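Phosphoribosylglycinamide synthetase (Anaerococcus prevotii, PDB 4DIM) probably acts as an ATP-dependent, metal-requiring ligase of the ATP-grasp family, with manganese as the likely metal. Local coordinates at residues 324-328 with 388-392; 334-338 with 399-403; 355-359 with 371-376. All blocks are in the same frame, centred on the assembly; numbering follows the deposited sequence.

Contact 1. Residues 324-328 with 388-392; sequences GLARM and KDKLD
The guanidinium of Arg327 is the polar group to start with, because it faces acid on two counts. Across the contact its NH1 looks at Asp392 OD1 from 4.1 Å, a carboxylate lying at the guanidinium edge near its plane, with the two flat groups turned only 30° apart. That is too long for a salt bridge, so any attraction is probably long-range and electrostatic. The firm partner is Glu216, whose OE1 makes a salt bridge with Arg327 NE and should hold the group in orientation. Arg327 reaches this spot on a chain extended from CG to NE, leaving beside its backbone N (chi1 -82°). At its end, Arg327 NH2 lies 4.1 Å from Lys388 CG, which is set obliquely to the guanidinium. The lysine ammonium itself leads off, with Arg327 NH2 and Lys388 NZ 6.2 Å apart, and the nearby acids probably offset that like-charge pair.

Beneath the guanidinium sits Leu325, two residues earlier on the same side of the strand. Its CD2 stands over the centre of one guanidinium face, 4.0 Å from the plane, and the same methyl drops between two helix residues one turn apart, 3.7 Å from Lys388 CA and 3.8 Å from Leu391 CG. Leu391 approaches with its CB and branch carbon; it rests on Ile377 and Val379 of strand 375-381 as well as on Leu325 of the neighbouring strand 323-329, so it touches both strands.

The axes of the short helix and strand segments run 9.4 Å apart at 36°. Helix 384-395 follows strand 375-381 and lies across one face of the antiparallel sheet, covering that strand and its neighbour 323-329: the two-layer alpha/beta packing of a helix laid on an open sheet.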
loop_
_atom_site.group_PDB
_atom_site.type_symbol
_atom_site.label_atom_id
_atom_site.label_comp_id
_atom_site.label_asym_id
_atom_site.label_seq_id
_atom_site.Cartn_x
_atom_site.Cartn_y
_atom_site.Cartn_z
ATOM N N GLY A 324 -2.201 -17.295 -3.801
ATOM C CA GLY A 324 -2.378 -16.796 -2.446
ATOM C C GLY A 324 -3.630 -15.931 -2.327
ATOM O O GLY A 324 -4.070 -15.295 -3.308
ATOM N N LEU A 325 -4.265 -15.995 -1.135
ATOM C CA LEU A 325 -5.497 -15.264 -0.796
ATOM C C LEU A 325 -5.377 -14.797 0.638
ATOM O O LEU A 325 -5.111 -15.604 1.522
ATOM C CB LEU A 325 -6.758 -16.152 -0.986
ATOM C CG LEU A 325 -8.132 -15.582 -0.532
ATOM C CD1 LEU A 325 -8.483 -14.311 -1.267
ATOM C CD2 LEU A 325 -9.225 -16.563 -0.724
ATOM N N ALA A 326 -5.572 -13.516 0.867
ATOM C CA ALA A 326 -5.514 -12.902 2.197
ATOM C C ALA A 326 -6.769 -12.152 2.411
ATOM O O ALA A 326 -7.138 -11.361 1.546
ATOM C CB ALA A 326 -4.326 -11.961 2.323
ATOM N N ARG A 327 -7.463 -12.426 3.504
ATOM C CA ARG A 327 -8.693 -11.734 3.818
ATOM C C ARG A 327 -8.766 -11.305 5.259
ATOM O O ARG A 327 -8.466 -12.094 6.163
ATOM C CB ARG A 327 -9.864 -12.672 3.525
ATOM C CG ARG A 327 -10.236 -12.670 2.078
ATOM C CD ARG A 327 -11.553 -13.354 1.906
ATOM N NE ARG A 327 -11.825 -13.528 0.485
ATOM C CZ ARG A 327 -12.588 -14.467 -0.046
ATOM N NH1 ARG A 327 -13.202 -15.358 0.731
ATOM N NH2 ARG A 327 -12.738 -14.536 -1.361
HETATM N N MSE A 328 -9.286 -10.083 5.477
HETATM C CA MSE A 328 -9.576 -9.598 6.820
HETATM C C MSE A 328 -10.851 -10.275 7.308
HETATM O O MSE A 328 -11.793 -10.431 6.526
HETATM C CB MSE A 328 -9.759 -8.075 6.861
HETATM C CG MSE A 328 -8.573 -7.262 6.289
HETATM SE SE MSE A 328 -6.693 -7.703 6.932
HETATM C CE MSE A 328 -5.958 -8.623 5.320
ATOM N N LYS A 388 -9.912 -19.986 -2.315
ATOM C CA LYS A 388 -11.233 -19.493 -1.896
ATOM C C LYS A 388 -12.048 -20.568 -1.168
ATOM O O LYS A 388 -12.677 -20.258 -0.154
ATOM C CB LYS A 388 -12.039 -18.996 -3.090
ATOM C CG LYS A 388 -11.543 -17.694 -3.697
ATOM C CD LYS A 388 -12.197 -17.539 -5.070
ATOM C CE LYS A 388 -11.979 -16.228 -5.790
ATOM N NZ LYS A 388 -12.091 -16.397 -7.271
ATOM N N ASP A 389 -12.049 -21.810 -1.680
ATOM C CA ASP A 389 -12.774 -22.930 -1.052
ATOM C C ASP A 389 -12.148 -23.241 0.289
ATOM O O ASP A 389 -12.868 -23.360 1.269
ATOM C CB ASP A 389 -12.780 -24.176 -1.949
ATOM C CG ASP A 389 -13.580 -24.033 -3.236
ATOM O OD1 ASP A 389 -14.393 -23.077 -3.337
ATOM O OD2 ASP A 389 -13.398 -24.880 -4.149
ATOM N N LYS A 390 -10.808 -23.257 0.360
ATOM C CA LYS A 390 -10.076 -23.461 1.611
ATOM C C LYS A 390 -10.432 -22.341 2.616
ATOM O O LYS A 390 -10.680 -22.620 3.784
ATOM C CB LYS A 390 -8.540 -23.508 1.335
ATOM C CG LYS A 390 -7.674 -23.904 2.509
ATOM C CD LYS A 390 -6.482 -24.799 2.107
ATOM C CE LYS A 390 -6.829 -26.278 2.167
ATOM N NZ LYS A 390 -5.780 -27.155 1.558
ATOM N N LEU A 391 -10.529 -21.102 2.148
ATOM C CA LEU A 391 -10.850 -19.955 3.006
ATOM C C LEU A 391 -12.275 -20.057 3.580
ATOM O O LEU A 391 -12.473 -19.753 4.754
ATOM C CB LEU A 391 -10.689 -18.636 2.204
ATOM C CG LEU A 391 -10.141 -17.379 2.924
ATOM C CD1 LEU A 391 -10.954 -17.001 4.129
ATOM C CD2 LEU A 391 -8.710 -17.553 3.286
ATOM N N ASP A 392 -13.250 -20.495 2.769
ATOM C CA ASP A 392 -14.644 -20.635 3.233
ATOM C C ASP A 392 -14.796 -21.645 4.348
ATOM O O ASP A 392 -15.678 -21.482 5.180
ATOM C CB ASP A 392 -15.563 -21.057 2.098
ATOM C CG ASP A 392 -15.807 -19.993 1.052
ATOM O OD1 ASP A 392 -15.287 -18.844 1.225
ATOM O OD2 ASP A 392 -16.487 -20.306 0.041
#

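Contact 2. Residues 334-338 with 399-403; sequences KSGIL and NIILK
Two side-chain pairs meet here in different ways: Leu338 with Ile400 at about a right angle, and Lys334 with Leu402 sliding past each other in opposite directions. In the first pair, Leu338 presents CD1 to the CG2 methyl of Ile400 at 3.4 Å, and the same CD1 lies beside the backbone oxygen of Ile401. The branch gets there although its CB points away from the other strand, because CG swings opposite the backbone N (chi1 -174°) and brings one methyl back. Beyond the pair, Leu338 packs on Lys358 and Ile364, while Ile400 carries the apolar surface on to Ile374.

In the second pair, the extended aliphatic chain of Lys334 runs alongside the CD2 methyl of Leu402, with CG at 3.8 Å. That methyl is wrapped by backbone as well: it lies near Ser335 O and is 3.7 Å from Gly336 CA, where the lack of a side chain lets it settle against the main chain. Ile364 also touches Leu402.

The strands meet crosswise, the axes of the short segments 113° apart, and pair through Leu338 and Leu402, an antiparallel non-hydrogen-bonded pair with diverging side chains. Ile337 O serves the end of the chain twice, taking a weak bond from Lys403 N at 3.0 Å with a bent angle of 125° and a CA-H contact from Leu402. Further backbone bonds join the strands, Ile401 with Lys339 and Asn399 with Leu342.

Polar bonding is therefore slight at the outer end of this three-stranded sheet. Leu402 rests there on methylene and backbone contacts, with Ile400 adding its methyl; the last residue is bonded across this contact by one weak N-H...O bond, and packing carries most of the contact.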
loop_
_atom_site.group_PDB
_atom_site.type_symbol
_atom_site.label_atom_id
_atom_site.label_comp_id
_atom_site.label_asym_id
_atom_site.label_seq_id
_atom_site.Cartn_x
_atom_site.Cartn_y
_atom_site.Cartn_z
ATOM N N LYS A 334 -23.393 -7.427 13.780
ATOM C CA LYS A 334 -23.332 -7.649 15.230
ATOM C C LYS A 334 -22.279 -6.758 15.912
ATOM O O LYS A 334 -21.202 -6.500 15.363
ATOM C CB LYS A 334 -23.057 -9.134 15.575
ATOM C CG LYS A 334 -23.755 -9.559 16.857
ATOM C CD LYS A 334 -23.717 -11.059 17.106
ATOM C CE LYS A 334 -24.603 -11.417 18.289
ATOM N NZ LYS A 334 -24.707 -12.885 18.500
ATOM N N SER A 335 -22.618 -6.274 17.113
ATOM C CA SER A 335 -21.730 -5.443 17.924
ATOM C C SER A 335 -21.776 -5.938 19.354
ATOM O O SER A 335 -22.806 -6.456 19.791
ATOM C CB SER A 335 -22.136 -3.969 17.845
ATOM O OG SER A 335 -21.814 -3.385 16.593
ATOM N N GLY A 336 -20.676 -5.801 20.069
ATOM C CA GLY A 336 -20.642 -6.238 21.449
ATOM C C GLY A 336 -19.259 -6.312 22.026
ATOM O O GLY A 336 -18.289 -5.899 21.390
ATOM N N ILE A 337 -19.179 -6.819 23.261
ATOM C CA ILE A 337 -17.924 -6.964 23.990
ATOM C C ILE A 337 -17.550 -8.441 23.879
ATOM O O ILE A 337 -18.363 -9.311 24.192
ATOM C CB ILE A 337 -18.026 -6.445 25.464
ATOM C CG1 ILE A 337 -18.675 -5.026 25.546
ATOM C CG2 ILE A 337 -16.645 -6.421 26.116
ATOM C CD1 ILE A 337 -20.026 -4.966 26.372
ATOM N N LEU A 338 -16.321 -8.710 23.412
ATOM C CA LEU A 338 -15.835 -10.065 23.159
ATOM C C LEU A 338 -15.568 -10.870 24.422
ATOM O O LEU A 338 -15.044 -10.334 25.392
ATOM C CB LEU A 338 -14.531 -9.984 22.339
ATOM C CG LEU A 338 -13.927 -11.308 21.839
ATOM C CD1 LEU A 338 -14.809 -11.945 20.805
ATOM C CD2 LEU A 338 -12.563 -11.086 21.236
ATOM N N ASN A 399 -15.673 -18.941 15.390
ATOM C CA ASN A 399 -16.858 -18.456 16.123
ATOM C C ASN A 399 -16.485 -17.316 17.074
ATOM O O ASN A 399 -15.660 -17.496 17.970
ATOM C CB ASN A 399 -17.520 -19.600 16.902
ATOM C CG ASN A 399 -18.957 -19.351 17.324
ATOM O OD1 ASN A 399 -19.537 -18.271 17.109
ATOM N ND2 ASN A 399 -19.568 -20.355 17.962
ATOM N N ILE A 400 -17.101 -16.150 16.881
ATOM C CA ILE A 400 -16.883 -14.999 17.748
ATOM C C ILE A 400 -18.025 -14.950 18.767
ATOM O O ILE A 400 -19.181 -14.772 18.383
ATOM C CB ILE A 400 -16.777 -13.707 16.929
ATOM C CG1 ILE A 400 -15.667 -13.822 15.834
ATOM C CG2 ILE A 400 -16.474 -12.550 17.863
ATOM C CD1 ILE A 400 -15.808 -12.850 14.709
ATOM N N ILE A 401 -17.687 -15.107 20.061
ATOM C CA ILE A 401 -18.627 -15.133 21.173
ATOM C C ILE A 401 -18.648 -13.764 21.914
ATOM O O ILE A 401 -17.621 -13.332 22.442
ATOM C CB ILE A 401 -18.231 -16.280 22.138
ATOM C CG1 ILE A 401 -17.943 -17.605 21.389
ATOM C CG2 ILE A 401 -19.290 -16.472 23.223
ATOM C CD1 ILE A 401 -19.026 -18.103 20.495
ATOM N N LEU A 402 -19.844 -13.139 22.018
ATOM C CA LEU A 402 -20.044 -11.840 22.672
ATOM C C LEU A 402 -20.672 -12.034 24.056
ATOM O O LEU A 402 -21.824 -12.457 24.120
ATOM C CB LEU A 402 -20.964 -10.945 21.799
ATOM C CG LEU A 402 -20.320 -10.036 20.739
ATOM C CD1 LEU A 402 -19.296 -10.761 19.899
ATOM C CD2 LEU A 402 -21.375 -9.475 19.808
ATOM N N LYS A 403 -19.942 -11.735 25.158
ATOM C CA LYS A 403 -20.493 -11.869 26.513
ATOM C C LYS A 403 -19.615 -11.170 27.580
ATOM O O LYS A 403 -18.417 -10.946 27.393
ATOM C CB LYS A 403 -20.695 -13.360 26.888
ATOM C CG LYS A 403 -21.882 -13.593 27.823
ATOM C CD LYS A 403 -22.272 -15.053 27.881
ATOM C CE LYS A 403 -23.299 -15.306 28.953
ATOM N NZ LYS A 403 -23.775 -16.710 28.936
#

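Contact 3. Residues 355-359 with 371-376; sequences TFFKE and NDCIGQ
Asn371 O lies 4.1 Å from Lys358 CE, where the bent lysine chain passes; the ammonium continues to Glu363 O, with which it hydrogen-bonds. Asp372 CB points away from 355-359; its OD2 takes a hydrogen bond from Asn369 N, and OD1 pairs with Lys365 in a salt bridge. Cys373 meets two side chains: its O sits at the edge of the Phe357 ring, in plane and 3.5 Å from CD2, and also 3.6 Å from Lys358 CE, while its CB packs near CE2 of the ring.

Ile374 contributes the shortest bond, Phe357 N to Ile374 O at 2.7 Å and nearly straight at 168°, with the donor tilted from the carbonyl plane. The same oxygen takes a CA-H contact from Phe356. Gly375 forms an antiparallel non-hydrogen-bonded pair with Phe356, and its CA lies over one face of the Phe357 ring, offset toward the rim, a CH-pi contact 3.6 Å from the centroid. The ring also has a cation-pi partner, Arg17.

Gln376 closes the ladder through an antiparallel hydrogen-bonded pair, Gln376 N to Thr355 O at 2.9 Å and Thr355 N to Gln376 O at 3.0 Å. Its side chain lies beside that of Thr355, pointing the same way, and OE1 reaches the ring edge 3.4 Å from Phe357 CZ, with amide and ring planes 76° apart. Gln376 NE2 and Thr355 OG1 both bond to Glu353 OE2.

Shared bonding to Glu353 ties the two polar side chains together, while the near-straight backbone bonds hold the two chains in register and leave the Phe357 ring with carbonyl and amide oxygens at its rim, which should suit the partly positive C-H edge.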
loop_
_atom_site.group_PDB
_atom_site.type_symbol
_atom_site.label_atom_id
_atom_site.label_comp_id
_atom_site.label_asym_id
_atom_site.label_seq_id
_atom_site.Cartn_x
_atom_site.Cartn_y
_atom_site.Cartn_z
ATOM N N THR A 355 -4.639 -15.129 12.393
ATOM C CA THR A 355 -4.377 -14.340 13.590
ATOM C C THR A 355 -5.579 -13.515 13.932
ATOM O O THR A 355 -6.253 -12.990 13.043
ATOM C CB THR A 355 -3.130 -13.449 13.416
ATOM O OG1 THR A 355 -3.312 -12.578 12.306
ATOM C CG2 THR A 355 -1.846 -14.267 13.267
ATOM N N PHE A 356 -5.809 -13.364 15.236
ATOM C CA PHE A 356 -6.873 -12.535 15.771
ATOM C C PHE A 356 -6.255 -11.304 16.424
ATOM O O PHE A 356 -5.188 -11.381 17.045
ATOM C CB PHE A 356 -7.743 -13.325 16.749
ATOM C CG PHE A 356 -8.367 -14.521 16.071
ATOM C CD1 PHE A 356 -9.332 -14.353 15.081
ATOM C CD2 PHE A 356 -7.881 -15.803 16.301
ATOM C CE1 PHE A 356 -9.823 -15.451 14.376
ATOM C CE2 PHE A 356 -8.358 -16.888 15.580
ATOM C CZ PHE A 356 -9.344 -16.709 14.644
ATOM N N PHE A 357 -6.908 -10.156 16.203
ATOM C CA PHE A 357 -6.526 -8.854 16.744
ATOM C C PHE A 357 -7.298 -8.505 18.026
ATOM O O PHE A 357 -6.786 -7.715 18.807
ATOM C CB PHE A 357 -6.782 -7.750 15.704
ATOM C CG PHE A 357 -6.239 -8.001 14.314
ATOM C CD1 PHE A 357 -4.983 -8.559 14.128
ATOM C CD2 PHE A 357 -6.943 -7.577 13.192
ATOM C CE1 PHE A 357 -4.487 -8.764 12.858
ATOM C CE2 PHE A 357 -6.446 -7.781 11.927
ATOM C CZ PHE A 357 -5.239 -8.403 11.765
ATOM N N LYS A 358 -8.522 -9.041 18.233
ATOM C CA LYS A 358 -9.315 -8.725 19.426
ATOM C C LYS A 358 -9.160 -9.824 20.506
ATOM O O LYS A 358 -8.775 -10.960 20.211
ATOM C CB LYS A 358 -10.795 -8.493 19.047
ATOM C CG LYS A 358 -11.001 -7.459 17.916
ATOM C CD LYS A 358 -10.521 -6.045 18.297
ATOM C CE LYS A 358 -10.706 -4.992 17.224
ATOM N NZ LYS A 358 -12.134 -4.649 16.982
ATOM N N GLU A 359 -9.384 -9.439 21.765
ATOM C CA GLU A 359 -9.243 -10.303 22.951
ATOM C C GLU A 359 -10.370 -10.039 23.961
ATOM O O GLU A 359 -11.070 -9.031 23.838
ATOM C CB GLU A 359 -7.865 -10.081 23.615
ATOM C CG GLU A 359 -7.573 -8.654 24.077
ATOM C CD GLU A 359 -6.142 -8.392 24.536
ATOM O OE1 GLU A 359 -5.207 -8.648 23.741
ATOM O OE2 GLU A 359 -5.963 -7.875 25.666
ATOM N N ASN A 371 -9.793 -0.489 11.185
ATOM C CA ASN A 371 -9.420 -0.751 12.580
ATOM C C ASN A 371 -10.462 -1.624 13.274
ATOM O O ASN A 371 -10.199 -2.110 14.380
ATOM C CB ASN A 371 -9.198 0.556 13.349
ATOM C CG ASN A 371 -8.156 1.439 12.683
ATOM O OD1 ASN A 371 -6.943 1.189 12.783
ATOM N ND2 ASN A 371 -8.599 2.425 11.900
ATOM N N ASP A 372 -11.625 -1.852 12.613
ATOM C CA ASP A 372 -12.683 -2.736 13.099
ATOM C C ASP A 372 -12.444 -4.225 12.678
ATOM O O ASP A 372 -13.331 -5.053 12.910
ATOM C CB ASP A 372 -14.064 -2.263 12.587
ATOM C CG ASP A 372 -14.422 -0.848 12.960
ATOM O OD1 ASP A 372 -14.274 -0.494 14.150
ATOM O OD2 ASP A 372 -14.867 -0.097 12.066
ATOM N N CYS A 373 -11.267 -4.573 12.070
ATOM C CA CYS A 373 -10.960 -5.958 11.683
ATOM C C CYS A 373 -10.766 -6.784 12.947
ATOM O O CYS A 373 -10.101 -6.320 13.887
ATOM C CB CYS A 373 -9.715 -6.038 10.793
ATOM S SG CYS A 373 -9.906 -5.333 9.125
ATOM N N ILE A 374 -11.348 -7.999 12.967
ATOM C CA ILE A 374 -11.227 -8.964 14.073
ATOM C C ILE A 374 -9.918 -9.762 13.924
ATOM O O ILE A 374 -9.315 -10.170 14.918
ATOM C CB ILE A 374 -12.468 -9.888 14.128
ATOM C CG1 ILE A 374 -13.711 -9.069 14.558
ATOM C CG2 ILE A 374 -12.249 -11.113 15.042
ATOM C CD1 ILE A 374 -14.543 -8.520 13.398
ATOM N N GLY A 375 -9.485 -9.966 12.696
ATOM C CA GLY A 375 -8.264 -10.707 12.430
ATOM C C GLY A 375 -7.993 -10.798 10.955
ATOM O O GLY A 375 -8.537 -10.016 10.168
ATOM N N GLN A 376 -7.175 -11.780 10.580
ATOM C CA GLN A 376 -6.846 -12.028 9.184
ATOM C C GLN A 376 -6.432 -13.457 8.967
ATOM O O GLN A 376 -5.881 -14.100 9.869
ATOM C CB GLN A 376 -5.739 -11.098 8.688
ATOM C CG GLN A 376 -4.369 -11.371 9.307
ATOM C CD GLN A 376 -3.406 -10.262 9.042
ATOM O OE1 GLN A 376 -3.767 -9.133 8.733
ATOM N NE2 GLN A 376 -2.164 -10.527 9.245
#

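Contacts 1 and 3 both reach the same antiparallel sheet, through the neighbouring strands 323-329 and 375-381: their centres are 16 Å apart, and they touch where Met328 CB lies 3.6 Å from Cys373 SG and the selenium of Met328 lies 3.7 Å from Gln376 OE1. Contact 3 also meets contact 2, with centres 12 Å apart, through Leu338 CD2 against Glu359 N and through Ile400 CD1 packed 4.0 Å from Ile374 CG2. Contacts 1 and 2 do not touch, their nearest atoms being about 9 Å apart, so contact 3 bridges the large sheet and the small C-terminal one. Along the chain, contacts 1 and 2 interleave, and contact 3 is nested inside both loops.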